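Local atomic coordinates of acetyltransferase, GNAT family (Enterococcus faecalis, PDB entry 1U6M), a protein that probably transfers an acyl group, most likely acetyl from acetyl-coenzyme A, to an acceptor not yet identified, as other GNAT-family enzymes do. Residues R17-I22 with Y52-Q57; L28-E33 with E37-L42; L43-A48 with K92-A97; P86-F91 with V100-E105. All coordinates share one frame; numbering follows the deposited sequence.

Contact 1. Residues R17-I22 with Y52-Q57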
# COMPACT_ATOMS: atom_id res chain seq x y z
N ARG A 17 4.24 8.15 -8.12
CA ARG A 17 5.59 8.59 -7.69
C ARG A 17 5.98 7.94 -6.37
O ARG A 17 7.16 7.54 -6.17
CB ARG A 17 5.67 10.11 -7.57
CG ARG A 17 5.72 10.74 -8.92
CD ARG A 17 5.63 12.31 -9.01
NE ARG A 17 4.97 12.55 -10.32
CZ ARG A 17 5.56 12.49 -11.53
NH1 ARG A 17 6.87 12.28 -11.68
NH2 ARG A 17 4.82 12.67 -12.62
N LEU A 18 4.99 7.84 -5.48
CA LEU A 18 5.19 7.24 -4.19
C LEU A 18 5.41 5.73 -4.32
O LEU A 18 6.30 5.18 -3.67
CB LEU A 18 4.01 7.59 -3.26
CG LEU A 18 3.92 9.05 -2.80
CD1 LEU A 18 2.58 9.30 -2.10
CD2 LEU A 18 5.13 9.39 -1.89
N VAL A 19 4.59 5.07 -5.15
CA VAL A 19 4.74 3.63 -5.46
C VAL A 19 6.09 3.29 -6.12
O VAL A 19 6.73 2.32 -5.76
CB VAL A 19 3.55 3.06 -6.33
CG1 VAL A 19 3.77 1.64 -6.69
CG2 VAL A 19 2.27 3.15 -5.54
N LEU A 20 6.54 4.09 -7.08
CA LEU A 20 7.88 3.92 -7.64
C LEU A 20 8.91 3.70 -6.57
O LEU A 20 9.85 2.92 -6.78
CB LEU A 20 8.30 5.12 -8.46
CG LEU A 20 9.14 4.91 -9.73
CD1 LEU A 20 9.97 6.16 -10.00
CD2 LEU A 20 9.99 3.70 -9.72
N VAL A 21 8.80 4.41 -5.44
CA VAL A 21 9.82 4.30 -4.38
C VAL A 21 9.89 2.87 -3.86
O VAL A 21 10.97 2.29 -3.76
CB VAL A 21 9.63 5.33 -3.20
CG1 VAL A 21 10.58 5.03 -2.06
CG2 VAL A 21 9.88 6.73 -3.67
N ILE A 22 8.72 2.33 -3.49
CA ILE A 22 8.52 0.92 -3.12
C ILE A 22 9.11 -0.10 -4.13
O ILE A 22 9.77 -1.04 -3.70
CB ILE A 22 7.00 0.64 -2.92
CG1 ILE A 22 6.47 1.46 -1.74
CG2 ILE A 22 6.71 -0.85 -2.70
CD1 ILE A 22 5.02 1.64 -1.76
N TYR A 52 -7.47 -2.17 -8.58
CA TYR A 52 -6.00 -2.20 -8.52
C TYR A 52 -5.47 -2.03 -7.06
O TYR A 52 -6.07 -1.28 -6.26
CB TYR A 52 -5.40 -1.14 -9.46
CG TYR A 52 -3.89 -1.15 -9.47
CD1 TYR A 52 -3.20 -2.36 -9.70
CD2 TYR A 52 -3.15 0.04 -9.28
CE1 TYR A 52 -1.81 -2.41 -9.67
CE2 TYR A 52 -1.72 -0.00 -9.27
CZ TYR A 52 -1.08 -1.25 -9.47
OH TYR A 52 0.30 -1.34 -9.47
N ARG A 53 -4.39 -2.75 -6.74
CA ARG A 53 -3.65 -2.60 -5.50
C ARG A 53 -3.56 -1.12 -5.02
O ARG A 53 -3.87 -0.80 -3.86
CB ARG A 53 -2.25 -3.16 -5.66
CG ARG A 53 -1.47 -3.19 -4.34
CD ARG A 53 -0.04 -3.71 -4.61
NE ARG A 53 -0.04 -5.14 -4.94
CZ ARG A 53 0.11 -6.11 -4.03
NH1 ARG A 53 0.28 -5.84 -2.74
NH2 ARG A 53 0.09 -7.39 -4.39
N TYR A 54 -3.18 -0.24 -5.93
CA TYR A 54 -3.06 1.16 -5.65
C TYR A 54 -4.10 1.94 -6.38
O TYR A 54 -3.83 3.06 -6.78
CB TYR A 54 -1.65 1.67 -6.08
CG TYR A 54 -0.54 0.90 -5.38
CD1 TYR A 54 -0.38 0.96 -3.99
CD2 TYR A 54 0.34 0.11 -6.09
CE1 TYR A 54 0.67 0.23 -3.33
CE2 TYR A 54 1.36 -0.63 -5.42
CZ TYR A 54 1.49 -0.54 -4.06
OH TYR A 54 2.48 -1.24 -3.42
N GLY A 55 -5.28 1.35 -6.61
CA GLY A 55 -6.40 2.07 -7.16
C GLY A 55 -6.75 3.21 -6.23
O GLY A 55 -6.68 3.03 -5.01
N TYR A 56 -7.14 4.38 -6.75
CA TYR A 56 -7.52 5.49 -5.85
C TYR A 56 -8.57 5.11 -4.82
O TYR A 56 -8.53 5.55 -3.70
CB TYR A 56 -7.86 6.80 -6.58
CG TYR A 56 -9.16 6.75 -7.32
CD1 TYR A 56 -10.35 7.09 -6.69
CD2 TYR A 56 -9.20 6.42 -8.67
CE1 TYR A 56 -11.56 7.06 -7.37
CE2 TYR A 56 -10.40 6.36 -9.37
CZ TYR A 56 -11.58 6.68 -8.72
OH TYR A 56 -12.79 6.62 -9.40
N GLN A 57 -9.48 4.22 -5.17
CA GLN A 57 -10.53 3.83 -4.25
C GLN A 57 -10.04 3.06 -3.02
O GLN A 57 -10.79 2.88 -2.07
CB GLN A 57 -11.57 3.08 -5.02
CG GLN A 57 -12.35 4.04 -5.86
CD GLN A 57 -13.31 3.36 -6.81
OE1 GLN A 57 -13.50 3.85 -7.95
NE2 GLN A 57 -13.95 2.24 -6.37
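Val19 lies over one face of the Tyr54 ring, both of its methyl groups resting against the aromatic surface while the helix backbone stays well back, 8.2 Å between the CA atoms of Val19 and Tyr54. Its CG2 sits almost over the middle of the ring, 3.6 Å from the centroid and only 11° from the ring normal, which is the geometry of a CH-pi contact. The second methyl, CG1, has shifted toward one side of the same ring, with Tyr54 CE2 at 3.5 Å. Both branches can reach the ring because CG1 is anti to the backbone N of Val19 (chi1 177°) and CG2 is anti to the carbonyl carbon.

The opposite face of the ring is covered from within its own loop by Arg53 CG, 3.9 Å above the plane and over the centre, so the ring is sandwiched between aliphatic carbons on its two faces. Ile22, one helical turn on from Val19, approaches from the opposite direction and makes only a looser contact, its CD1 lying 4.2 Å from Tyr54 OH. Tyr54 is the third residue of a type I turn, closed by Gly55 N to Tyr52 O at 2.8 Å. The Tyr54 side chain also touches Val73, Asp116 and Thr117 of the central strands. This buried contact joins helix 12-25 to the loop preceding strand 59-64, both packed on the central sheet of the GNAT fold.

Contact 2. Residues L28-E33 with E37-L42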
# COMPACT_ATOMS: atom_id res chain seq x y z
N LEU A 28 12.84 -4.38 -8.50
CA LEU A 28 12.07 -5.12 -9.45
C LEU A 28 12.84 -5.04 -10.75
O LEU A 28 13.36 -3.96 -11.11
CB LEU A 28 10.67 -4.55 -9.54
CG LEU A 28 9.50 -5.46 -9.08
CD1 LEU A 28 9.73 -6.43 -7.90
CD2 LEU A 28 8.27 -4.65 -8.86
N PRO A 29 13.00 -6.20 -11.43
CA PRO A 29 13.77 -6.19 -12.69
C PRO A 29 13.15 -5.34 -13.79
O PRO A 29 13.88 -4.91 -14.66
CB PRO A 29 13.82 -7.69 -13.09
CG PRO A 29 13.63 -8.41 -11.74
CD PRO A 29 12.57 -7.57 -11.07
N ILE A 30 11.84 -5.10 -13.77
CA ILE A 30 11.22 -4.23 -14.77
C ILE A 30 11.82 -2.79 -14.82
O ILE A 30 11.69 -2.10 -15.80
CB ILE A 30 9.66 -4.14 -14.61
CG1 ILE A 30 9.00 -3.55 -15.87
CG2 ILE A 30 9.21 -3.44 -13.27
CD1 ILE A 30 9.03 -4.53 -17.07
N LEU A 31 12.45 -2.35 -13.74
CA LEU A 31 12.99 -1.02 -13.69
C LEU A 31 14.27 -0.91 -14.52
O LEU A 31 14.67 0.20 -14.85
CB LEU A 31 13.23 -0.58 -12.24
CG LEU A 31 11.99 -0.62 -11.34
CD1 LEU A 31 12.39 -0.44 -9.92
CD2 LEU A 31 10.90 0.38 -11.74
N GLU A 32 14.91 -2.04 -14.87
CA GLU A 32 16.07 -2.06 -15.80
C GLU A 32 15.67 -1.93 -17.26
O GLU A 32 16.52 -1.65 -18.09
CB GLU A 32 16.96 -3.33 -15.69
CG GLU A 32 17.06 -4.10 -14.36
CD GLU A 32 17.41 -3.24 -13.15
OE1 GLU A 32 17.35 -3.78 -12.01
OE2 GLU A 32 17.72 -2.03 -13.33
N GLU A 33 14.40 -2.15 -17.57
CA GLU A 33 13.93 -2.25 -18.95
C GLU A 33 13.08 -1.06 -19.38
O GLU A 33 12.91 -0.78 -20.56
CB GLU A 33 13.13 -3.56 -19.13
N GLU A 37 10.15 7.56 -15.94
CA GLU A 37 9.04 8.33 -16.44
C GLU A 37 7.96 7.42 -16.94
O GLU A 37 6.78 7.70 -16.69
CB GLU A 37 9.47 9.31 -17.56
CG GLU A 37 8.29 10.16 -18.04
CD GLU A 37 8.55 11.04 -19.28
OE1 GLU A 37 7.58 11.72 -19.72
OE2 GLU A 37 9.71 11.05 -19.80
N GLN A 38 8.33 6.35 -17.65
CA GLN A 38 7.35 5.41 -18.26
C GLN A 38 6.72 4.56 -17.18
O GLN A 38 5.56 4.28 -17.27
CB GLN A 38 7.94 4.47 -19.36
CG GLN A 38 8.73 5.15 -20.48
CD GLN A 38 9.53 4.18 -21.39
OE1 GLN A 38 10.29 3.25 -20.94
NE2 GLN A 38 9.39 4.41 -22.69
N MET A 39 7.51 4.13 -16.20
CA MET A 39 6.97 3.40 -15.07
C MET A 39 5.90 4.24 -14.32
O MET A 39 4.86 3.71 -13.97
CB MET A 39 8.02 2.79 -14.13
CG MET A 39 7.42 1.71 -13.14
SD MET A 39 6.83 0.08 -13.85
CE MET A 39 8.39 -0.33 -14.44
N ILE A 40 6.15 5.53 -14.12
CA ILE A 40 5.22 6.42 -13.45
C ILE A 40 3.93 6.49 -14.25
O ILE A 40 2.84 6.31 -13.67
CB ILE A 40 5.88 7.78 -13.12
CG1 ILE A 40 6.93 7.56 -12.01
CG2 ILE A 40 4.85 8.84 -12.73
CD1 ILE A 40 7.73 8.79 -11.61
N ASP A 41 4.01 6.67 -15.57
CA ASP A 41 2.82 6.68 -16.43
C ASP A 41 1.98 5.39 -16.39
O ASP A 41 0.75 5.42 -16.40
CB ASP A 41 3.21 7.03 -17.90
CG ASP A 41 3.55 8.56 -18.09
OD1 ASP A 41 4.48 9.09 -17.44
OD2 ASP A 41 2.89 9.26 -18.88
N LEU A 42 2.65 4.25 -16.32
CA LEU A 42 2.01 2.95 -16.31
C LEU A 42 1.26 2.77 -14.97
O LEU A 42 0.09 2.45 -14.96
CB LEU A 42 3.09 1.86 -16.47
CG LEU A 42 3.75 1.73 -17.87
CD1 LEU A 42 5.01 0.76 -17.84
CD2 LEU A 42 2.77 1.29 -18.97
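Met39 and the pair Ile30 and Leu31 carry this contact, which is apolar throughout; no hydrogen bond links the two segments. The methyl group CE of Met39 does most of the touching. It lies 3.4 Å from Ile30 CG2 and 3.6 Å from Ile30 CG1, so it rests against the fork of the isoleucine rather than against one branch. The Met39 chain leaves the helix with CG anti to its backbone N and then bends twice, at chi2 (69°) and chi3 (61°), which brings CE round to the isoleucine. Leu31 meets the same side chain at about a right angle: its CD2 is 3.8 Å from Met39 CE and 4.0 Å from Met39 CG, so it lies against the bent part of the thioether chain as well as its end.

Hydrogen bonding runs within each segment or, for Gln38, to the neighbouring Ser35. In 28-33 the backbone coils through bonds such as Leu31 N to Leu28 O at 3.2 Å and Glu32 N to Pro29 O at 3.1 Å, a short helix-like turn that presents Ile30 and Leu31 to Met39. In 37-42 ordinary helical bonds continue, and Gln38 OE1 accepts a bond from Ser35 N near the start of the helix.

Further apolar neighbours extend the patch: Val34 touches Met39, while Phe91 and Val100 touch Ile30. The contact is a local helix-loop packing, folding the connection between helices 12-25 and 36-47 of the GNAT domain back against the first turn of the second helix.

Contact 3. Residues L43-A48 with K92-A97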
# COMPACT_ATOMS: atom_id res chain seq x y z
N LEU A 43 1.98 2.95 -13.86
CA LEU A 43 1.39 2.99 -12.52
C LEU A 43 0.19 3.92 -12.46
O LEU A 43 -0.88 3.47 -11.99
CB LEU A 43 2.47 3.42 -11.51
CG LEU A 43 3.58 2.40 -11.31
CD1 LEU A 43 4.83 2.96 -10.51
CD2 LEU A 43 2.99 1.07 -10.64
N ALA A 44 0.32 5.16 -12.96
CA ALA A 44 -0.80 6.17 -12.89
C ALA A 44 -1.99 5.71 -13.61
O ALA A 44 -3.14 5.83 -13.11
CB ALA A 44 -0.40 7.52 -13.41
N GLU A 45 -1.77 5.14 -14.78
CA GLU A 45 -2.87 4.56 -15.51
C GLU A 45 -3.53 3.40 -14.74
O GLU A 45 -4.73 3.29 -14.75
CB GLU A 45 -2.41 4.11 -16.92
CG GLU A 45 -3.54 3.58 -17.81
CD GLU A 45 -3.08 3.20 -19.24
OE1 GLU A 45 -3.86 2.46 -19.91
OE2 GLU A 45 -1.95 3.65 -19.66
N ALA A 46 -2.76 2.54 -14.05
CA ALA A 46 -3.38 1.39 -13.31
C ALA A 46 -4.26 1.86 -12.07
O ALA A 46 -5.25 1.25 -11.68
CB ALA A 46 -2.29 0.36 -12.90
N THR A 47 -3.80 2.94 -11.46
CA THR A 47 -4.48 3.74 -10.41
C THR A 47 -5.97 4.04 -10.67
O THR A 47 -6.77 4.15 -9.71
CB THR A 47 -3.61 5.01 -10.28
OG1 THR A 47 -2.74 4.85 -9.17
CG2 THR A 47 -4.35 6.22 -10.26
N ALA A 48 -6.34 4.14 -11.95
CA ALA A 48 -7.70 4.46 -12.35
C ALA A 48 -8.61 3.25 -12.24
O ALA A 48 -9.80 3.41 -12.18
CB ALA A 48 -7.74 5.06 -13.77
N LYS A 92 -0.05 -4.97 -21.01
CA LYS A 92 -0.48 -5.53 -22.31
C LYS A 92 -0.93 -4.46 -23.35
O LYS A 92 -0.49 -4.47 -24.48
CB LYS A 92 -1.55 -6.57 -22.09
CG LYS A 92 -2.24 -7.07 -23.36
CD LYS A 92 -2.50 -8.55 -23.24
CE LYS A 92 -3.65 -9.00 -24.15
NZ LYS A 92 -4.01 -10.37 -23.68
N LYS A 93 -1.79 -3.53 -22.94
CA LYS A 93 -2.12 -2.34 -23.70
C LYS A 93 -0.93 -1.57 -24.28
O LYS A 93 -1.05 -1.01 -25.37
CB LYS A 93 -2.94 -1.38 -22.82
CG LYS A 93 -4.35 -1.77 -22.69
CD LYS A 93 -5.13 -0.59 -22.20
CE LYS A 93 -6.52 -1.06 -21.86
NZ LYS A 93 -7.29 0.05 -21.25
N HIS A 94 0.18 -1.53 -23.56
CA HIS A 94 1.40 -0.79 -23.94
C HIS A 94 2.52 -1.64 -24.55
O HIS A 94 3.67 -1.19 -24.64
CB HIS A 94 1.92 -0.00 -22.71
CG HIS A 94 0.99 1.11 -22.34
ND1 HIS A 94 1.15 2.40 -22.83
CD2 HIS A 94 -0.19 1.10 -21.69
CE1 HIS A 94 0.12 3.13 -22.45
NE2 HIS A 94 -0.70 2.37 -21.74
N GLY A 95 2.17 -2.87 -24.96
CA GLY A 95 3.10 -3.78 -25.63
C GLY A 95 4.15 -4.42 -24.77
O GLY A 95 5.12 -4.90 -25.28
N LEU A 96 4.00 -4.41 -23.45
CA LEU A 96 4.98 -5.06 -22.59
C LEU A 96 4.50 -6.46 -22.15
O LEU A 96 3.29 -6.74 -22.18
CB LEU A 96 5.29 -4.20 -21.39
CG LEU A 96 6.01 -2.86 -21.27
CD1 LEU A 96 7.19 -2.56 -22.17
CD2 LEU A 96 5.05 -1.73 -21.27
N ALA A 97 5.41 -7.34 -21.74
CA ALA A 97 5.02 -8.68 -21.30
C ALA A 97 4.14 -8.59 -20.04
O ALA A 97 4.41 -7.88 -19.08
CB ALA A 97 6.24 -9.59 -21.11
O HOH W 1 -6.15 1.69 -19.23
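The two backbones stay far apart, 10.7 Å between the CA atoms of Glu45 and Lys93, with Glu45 on helix 36-47 and the other segment running out of the end of helix 85-93. That end is a Schellman motif: Gly95, with positive phi, is the C-prime residue, Leu96 N bonds to Phe91 O, and Gly95 N bonds to Lys92 O at 3.1 Å. The gap is crossed by long side chains. Glu45 is fully stretched, CG anti to the backbone N and the chain extended beyond, and it meets His94 coming from the opposite direction.

His94 NE2 donates to Glu45 OE2 at 2.7 Å. The bond is short but bent, with an angle of 133° at the hydrogen. It arrives on the syn side of the carboxylate, 18° out of its plane, and the acceptor is tilted 32° from the imidazole plane.

Glu45 OE1 faces Lys93 instead. Its distance to Lys93 NZ, 4.4 Å, is too great for a salt bridge, and a water fills the role of intermediary, accepting from Lys93 NZ at 2.8 Å and donating to Glu45 OE1 at 2.5 Å, a short length not to be pressed. Each carboxylate oxygen thus has its own partner, one direct and one through water. The result is a polar surface link between helix 36-47 and the C-terminal end of helix 85-93, in which the carboxylate would probably favour a protonated His94, an effect the nearby Lys93 may partly offset.

Contact 4. Residues P86-F91 with V100-E105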
# COMPACT_ATOMS: atom_id res chain seq x y z
N PRO A 86 -5.08 -5.32 -12.89
CA PRO A 86 -5.06 -4.04 -13.62
C PRO A 86 -3.70 -3.57 -14.18
O PRO A 86 -3.67 -3.08 -15.33
CB PRO A 86 -5.65 -3.07 -12.58
CG PRO A 86 -6.68 -3.94 -11.86
CD PRO A 86 -5.90 -5.22 -11.66
N LEU A 87 -2.61 -3.74 -13.42
CA LEU A 87 -1.27 -3.33 -13.92
C LEU A 87 -0.83 -4.24 -15.09
O LEU A 87 -0.22 -3.76 -16.03
CB LEU A 87 -0.18 -3.39 -12.83
CG LEU A 87 0.94 -2.34 -12.81
CD1 LEU A 87 2.36 -2.76 -12.20
CD2 LEU A 87 1.08 -1.40 -14.05
N ARG A 88 -1.10 -5.54 -15.01
CA ARG A 88 -0.85 -6.47 -16.14
C ARG A 88 -1.63 -6.10 -17.42
O ARG A 88 -1.09 -6.17 -18.51
CB ARG A 88 -1.15 -7.89 -15.71
CG ARG A 88 -0.35 -8.29 -14.43
CD ARG A 88 -0.24 -9.78 -14.23
NE ARG A 88 0.41 -10.10 -12.97
CZ ARG A 88 1.72 -10.09 -12.80
NH1 ARG A 88 2.51 -9.80 -13.82
NH2 ARG A 88 2.23 -10.38 -11.62
N GLU A 89 -2.88 -5.66 -17.27
CA GLU A 89 -3.70 -5.16 -18.34
C GLU A 89 -3.14 -3.92 -18.99
O GLU A 89 -3.14 -3.81 -20.21
CB GLU A 89 -5.10 -4.82 -17.81
CG GLU A 89 -6.06 -5.99 -17.60
CD GLU A 89 -7.48 -5.49 -17.19
OE1 GLU A 89 -8.11 -4.69 -18.02
OE2 GLU A 89 -7.92 -5.87 -16.03
N VAL A 90 -2.70 -2.97 -18.17
CA VAL A 90 -2.03 -1.75 -18.61
C VAL A 90 -0.73 -2.09 -19.36
O VAL A 90 -0.50 -1.53 -20.43
CB VAL A 90 -1.77 -0.76 -17.40
CG1 VAL A 90 -0.74 0.28 -17.71
CG2 VAL A 90 -3.08 -0.21 -16.83
N PHE A 91 0.12 -2.94 -18.80
CA PHE A 91 1.28 -3.50 -19.56
C PHE A 91 0.93 -4.09 -20.94
O PHE A 91 1.53 -3.73 -21.93
CB PHE A 91 2.04 -4.58 -18.76
CG PHE A 91 3.06 -4.03 -17.83
CD1 PHE A 91 2.73 -3.01 -16.92
CD2 PHE A 91 4.36 -4.48 -17.87
CE1 PHE A 91 3.67 -2.46 -16.07
CE2 PHE A 91 5.34 -3.94 -17.02
CZ PHE A 91 4.97 -2.92 -16.10
N VAL A 100 5.29 -9.63 -16.08
CA VAL A 100 6.29 -8.89 -15.27
C VAL A 100 6.19 -9.39 -13.81
O VAL A 100 5.08 -9.56 -13.28
CB VAL A 100 5.96 -7.35 -15.36
CG1 VAL A 100 4.53 -7.09 -14.95
CG2 VAL A 100 6.92 -6.48 -14.53
N ARG A 101 7.33 -9.61 -13.17
CA ARG A 101 7.39 -9.98 -11.77
C ARG A 101 6.99 -8.76 -10.90
O ARG A 101 7.56 -7.69 -11.03
CB ARG A 101 8.81 -10.44 -11.37
CG ARG A 101 9.55 -11.24 -12.42
CD ARG A 101 11.00 -11.65 -11.96
NE ARG A 101 10.85 -12.51 -10.80
CZ ARG A 101 11.02 -13.82 -10.81
NH1 ARG A 101 11.44 -14.45 -11.90
NH2 ARG A 101 10.74 -14.48 -9.71
N LEU A 102 6.04 -8.97 -9.99
CA LEU A 102 5.46 -7.94 -9.15
C LEU A 102 5.55 -8.43 -7.72
O LEU A 102 6.63 -8.79 -7.24
CB LEU A 102 4.01 -7.62 -9.57
CG LEU A 102 3.88 -6.89 -10.92
CD1 LEU A 102 2.41 -6.59 -11.38
CD2 LEU A 102 4.82 -5.63 -11.04
N PHE A 103 4.44 -8.45 -7.00
CA PHE A 103 4.46 -8.97 -5.60
C PHE A 103 4.04 -10.41 -5.49
O PHE A 103 3.11 -10.86 -6.17
CB PHE A 103 3.56 -8.12 -4.69
CG PHE A 103 3.74 -6.64 -4.88
CD1 PHE A 103 3.12 -5.99 -5.95
CD2 PHE A 103 4.48 -5.90 -3.98
CE1 PHE A 103 3.27 -4.64 -6.14
CE2 PHE A 103 4.61 -4.52 -4.15
CZ PHE A 103 4.01 -3.90 -5.24
N ILE A 104 4.67 -11.11 -4.59
CA ILE A 104 4.13 -12.38 -4.12
C ILE A 104 2.92 -12.10 -3.21
O ILE A 104 3.00 -11.30 -2.29
CB ILE A 104 5.22 -13.26 -3.50
CG1 ILE A 104 6.43 -13.33 -4.47
CG2 ILE A 104 4.70 -14.67 -3.25
CD1 ILE A 104 7.56 -14.23 -4.01
N GLU A 105 1.77 -12.68 -3.56
CA GLU A 105 0.45 -12.30 -3.00
C GLU A 105 0.06 -13.24 -1.84
O GLU A 105 -1.03 -13.85 -1.83
CB GLU A 105 -0.64 -12.29 -4.11
CG GLU A 105 -0.52 -11.20 -5.21
CD GLU A 105 -1.50 -11.41 -6.39
OE1 GLU A 105 -1.83 -12.60 -6.69
OE2 GLU A 105 -1.94 -10.40 -7.04
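Arg88, Phe91 and Leu87 on one side of helix 85-93 receive Val100 and Leu102 from the loop that follows, a helix-loop packing within the GNAT fold on the way to strand 112-120. The close-packed part is apolar. The Val100 and Phe91 side chains cross at about a right angle, Val100 CG1 over one ring face toward its rim, 4.2 Å from the centroid and 25° from the normal, while Val100 CB comes to 3.8 Å from Phe91 CE2. Next to it, Leu87 CD1 and Leu102 CD1 meet at 3.9 Å. Leu87 and Phe91 are buried, and Ala46 and Leu42 of helix 36-47 touch them in turn.

On the more solvent-accessible side Arg88, partly exposed, adds a polar link. Arg88 does not start out toward the loop; with CG anti to the carbonyl carbon (chi1 -55°), the chain extends to NE and carries the guanidinium across. One face of this flat group is covered by Leu102 CD1, 3.8 Å from Arg88 NH2 and offset toward the rim. The loose side is at Arg101, between Val100 and Leu102, which points away from the helix and is exposed. Glu98 O, just ahead of the segment, is a second acceptor for Arg88 NH1; two carbonyls share NH1, which probably restricts the rotation of the group. The bond to Val100 O is nearly straight, 169° at the hydrogen, and lies on a lone pair in the carbonyl plane, with Arg88 NH1 2.6 Å from Val100 O.

In the fold
The four contacts form one connected patch, their centres 9 to 13 Å apart. Helix 36-47 serves contacts 2 and 3, and helix 85-93 serves contacts 3 and 4, the closest pair of centres. Between contacts 2 and 4, Ile30 CD1 lies 3.7 Å from Phe91 CE2; between contacts 2 and 3, Leu42 CD2 is 3.8 Å from His94 CG. Contact 1 is the most central, its centre about 7 Å from the centre of the chain, whereas the centres of contacts 2 and 3 lie about 18 Å from it. Contact 1 reaches contact 4 through Tyr54 OH and Phe103 CZ at 3.6 Å, and contact 3 through a probable hydrogen bond, Tyr56 N to Thr47 O at 3.0 Å.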